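Local coordinates for argonaute protein (Marinitoga piezophila, PDB 5I4A) that cleaves single-stranded DNA targets complementary to a short 5'-hydroxyl guide RNA, using divalent metal ions and preferring manganese, at residues A[445-449]-A[622-627]. Residues are numbered along the deposited sequence; the frame is centred on the assembly and turned at random.
Sequences YIGID and PLHIAN
Pro-622 lies against the backbone of Gly-447, its CB 3.4 Å from the Gly-447 N, and here helix 621-631 comes down onto strand 443-452 of the PIWI domain. The axes of 445-449 and 622-627 approach to 6.5 Å, their chain directions 34° apart. With no side chain on Gly-447 between them, the CA of Gly-447 and that of Leu-623 stand 4.4 Å apart. Leu-623 brings its CD2 branch up against the peptide joining Gly-447 and Ile-448, 3.5 Å from the Ile-448 N, while Ala-626 sets its CB 3.9 Å from the CB of Asp-449. Ile-446 and Ile-448 turn their side chains to the other face of the sheet, touching strands 458-466 and 513-519.

Beyond Ala-626 the apolar seam gives way to a partly exposed polar end. Asp-449 holds CG anti to its backbone N (chi1 -171°), which carries OD2 out to the side chain of Asn-627; the carboxylate and amide planes stand 81° apart. A water donates to the Asn-627 O at 3.0 Å and, weakly, to the Asp-449 OD2. Asp-519 touches both side chains from the neighbouring strand. In this RNase H fold, then, the close packing lies beside a polar end where Asp-449, Asn-627 and Asp-519 gather, a cluster of oxygen-bearing side chains consistent with their inferred roles in catalysis and in binding manganese.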
loop_
_atom_site.group_PDB
_atom_site.type_symbol
_atom_site.label_atom_id
_atom_site.label_comp_id
_atom_site.label_asym_id
_atom_site.label_seq_id
_atom_site.Cartn_x
_atom_site.Cartn_y
_atom_site.Cartn_z
ATOM N N TYR A 445 -19.570 -2.143 5.833
ATOM C CA TYR A 445 -18.120 -2.237 5.739
ATOM C C TYR A 445 -17.557 -0.873 5.357
ATOM O O TYR A 445 -17.866 -0.346 4.285
ATOM C CB TYR A 445 -17.718 -3.308 4.726
ATOM C CG TYR A 445 -18.315 -4.662 5.044
ATOM C CD1 TYR A 445 -17.811 -5.437 6.078
ATOM C CD2 TYR A 445 -19.393 -5.158 4.321
ATOM C CE1 TYR A 445 -18.356 -6.672 6.381
ATOM C CE2 TYR A 445 -19.947 -6.394 4.617
ATOM C CZ TYR A 445 -19.423 -7.144 5.647
ATOM O OH TYR A 445 -19.965 -8.372 5.950
ATOM N N ILE A 446 -16.729 -0.312 6.237
ATOM C CA ILE A 446 -16.204 1.040 6.099
ATOM C C ILE A 446 -14.684 0.975 6.150
ATOM O O ILE A 446 -14.116 0.290 7.008
ATOM C CB ILE A 446 -16.752 1.962 7.205
ATOM C CG1 ILE A 446 -18.266 2.136 7.056
ATOM C CG2 ILE A 446 -16.054 3.313 7.183
ATOM C CD1 ILE A 446 -18.914 2.847 8.224
ATOM N N GLY A 447 -14.033 1.677 5.229
ATOM C CA GLY A 447 -12.581 1.800 5.215
ATOM C C GLY A 447 -12.178 3.226 5.544
ATOM O O GLY A 447 -12.849 4.175 5.135
ATOM N N ILE A 448 -11.079 3.369 6.283
ATOM C CA ILE A 448 -10.622 4.666 6.776
ATOM C C ILE A 448 -9.166 4.859 6.377
ATOM O O ILE A 448 -8.300 4.079 6.789
ATOM C CB ILE A 448 -10.767 4.791 8.302
ATOM C CG1 ILE A 448 -12.197 4.471 8.742
ATOM C CG2 ILE A 448 -10.358 6.185 8.760
ATOM C CD1 ILE A 448 -13.231 5.399 8.164
ATOM N N ASP A 449 -8.895 5.907 5.599
ATOM C CA ASP A 449 -7.537 6.333 5.271
ATOM C C ASP A 449 -7.341 7.726 5.855
ATOM O O ASP A 449 -7.940 8.696 5.378
ATOM C CB ASP A 449 -7.299 6.329 3.759
ATOM C CG ASP A 449 -5.835 6.562 3.386
ATOM O OD1 ASP A 449 -5.116 7.268 4.124
ATOM O OD2 ASP A 449 -5.402 6.035 2.340
ATOM N N PRO A 622 -13.355 -1.641 0.742
ATOM C CA PRO A 622 -13.479 -0.285 1.309
ATOM C C PRO A 622 -12.140 0.390 1.563
ATOM O O PRO A 622 -12.006 1.596 1.320
ATOM C CB PRO A 622 -14.263 -0.519 2.609
ATOM C CG PRO A 622 -14.127 -1.974 2.901
ATOM C CD PRO A 622 -14.069 -2.635 1.564
ATOM N N LEU A 623 -11.141 -0.354 2.044
ATOM C CA LEU A 623 -9.815 0.226 2.239
ATOM C C LEU A 623 -9.132 0.500 0.910
ATOM O O LEU A 623 -8.438 1.513 0.759
ATOM C CB LEU A 623 -8.950 -0.701 3.091
ATOM C CG LEU A 623 -9.012 -0.532 4.606
ATOM C CD1 LEU A 623 -7.866 -1.294 5.232
ATOM C CD2 LEU A 623 -8.952 0.937 4.984
ATOM N N HIS A 624 -9.294 -0.406 -0.057
ATOM C CA HIS A 624 -8.759 -0.167 -1.394
ATOM C C HIS A 624 -9.294 1.136 -1.972
ATOM O O HIS A 624 -8.539 1.930 -2.549
ATOM C CB HIS A 624 -9.104 -1.339 -2.309
ATOM C CG HIS A 624 -8.681 -1.139 -3.730
ATOM N ND1 HIS A 624 -7.425 -1.473 -4.188
ATOM C CD2 HIS A 624 -9.345 -0.625 -4.793
ATOM C CE1 HIS A 624 -7.333 -1.180 -5.472
ATOM N NE2 HIS A 624 -8.486 -0.664 -5.864
ATOM N N ILE A 625 -10.594 1.379 -1.815
ATOM C CA ILE A 625 -11.189 2.618 -2.304
ATOM C C ILE A 625 -10.623 3.816 -1.552
ATOM O O ILE A 625 -10.224 4.820 -2.155
ATOM C CB ILE A 625 -12.722 2.555 -2.184
ATOM C CG1 ILE A 625 -13.280 1.379 -2.989
ATOM C CG2 ILE A 625 -13.336 3.861 -2.638
ATOM C CD1 ILE A 625 -14.640 0.908 -2.512
ATOM N N ALA A 626 -10.578 3.724 -0.220
ATOM C CA ALA A 626 -10.127 4.851 0.590
ATOM C C ALA A 626 -8.693 5.241 0.253
ATOM O O ALA A 626 -8.379 6.431 0.128
ATOM C CB ALA A 626 -10.258 4.518 2.076
ATOM N N ASN A 627 -7.807 4.253 0.100
ATOM C CA ASN A 627 -6.440 4.557 -0.311
ATOM C C ASN A 627 -6.412 5.213 -1.687
ATOM O O ASN A 627 -5.706 6.207 -1.895
ATOM C CB ASN A 627 -5.585 3.287 -0.314
ATOM C CG ASN A 627 -5.248 2.797 1.086
ATOM O OD1 ASN A 627 -5.495 3.485 2.078
ATOM N ND2 ASN A 627 -4.667 1.608 1.169
HETATM O O HOH W 1 -3.265 6.472 -0.259
#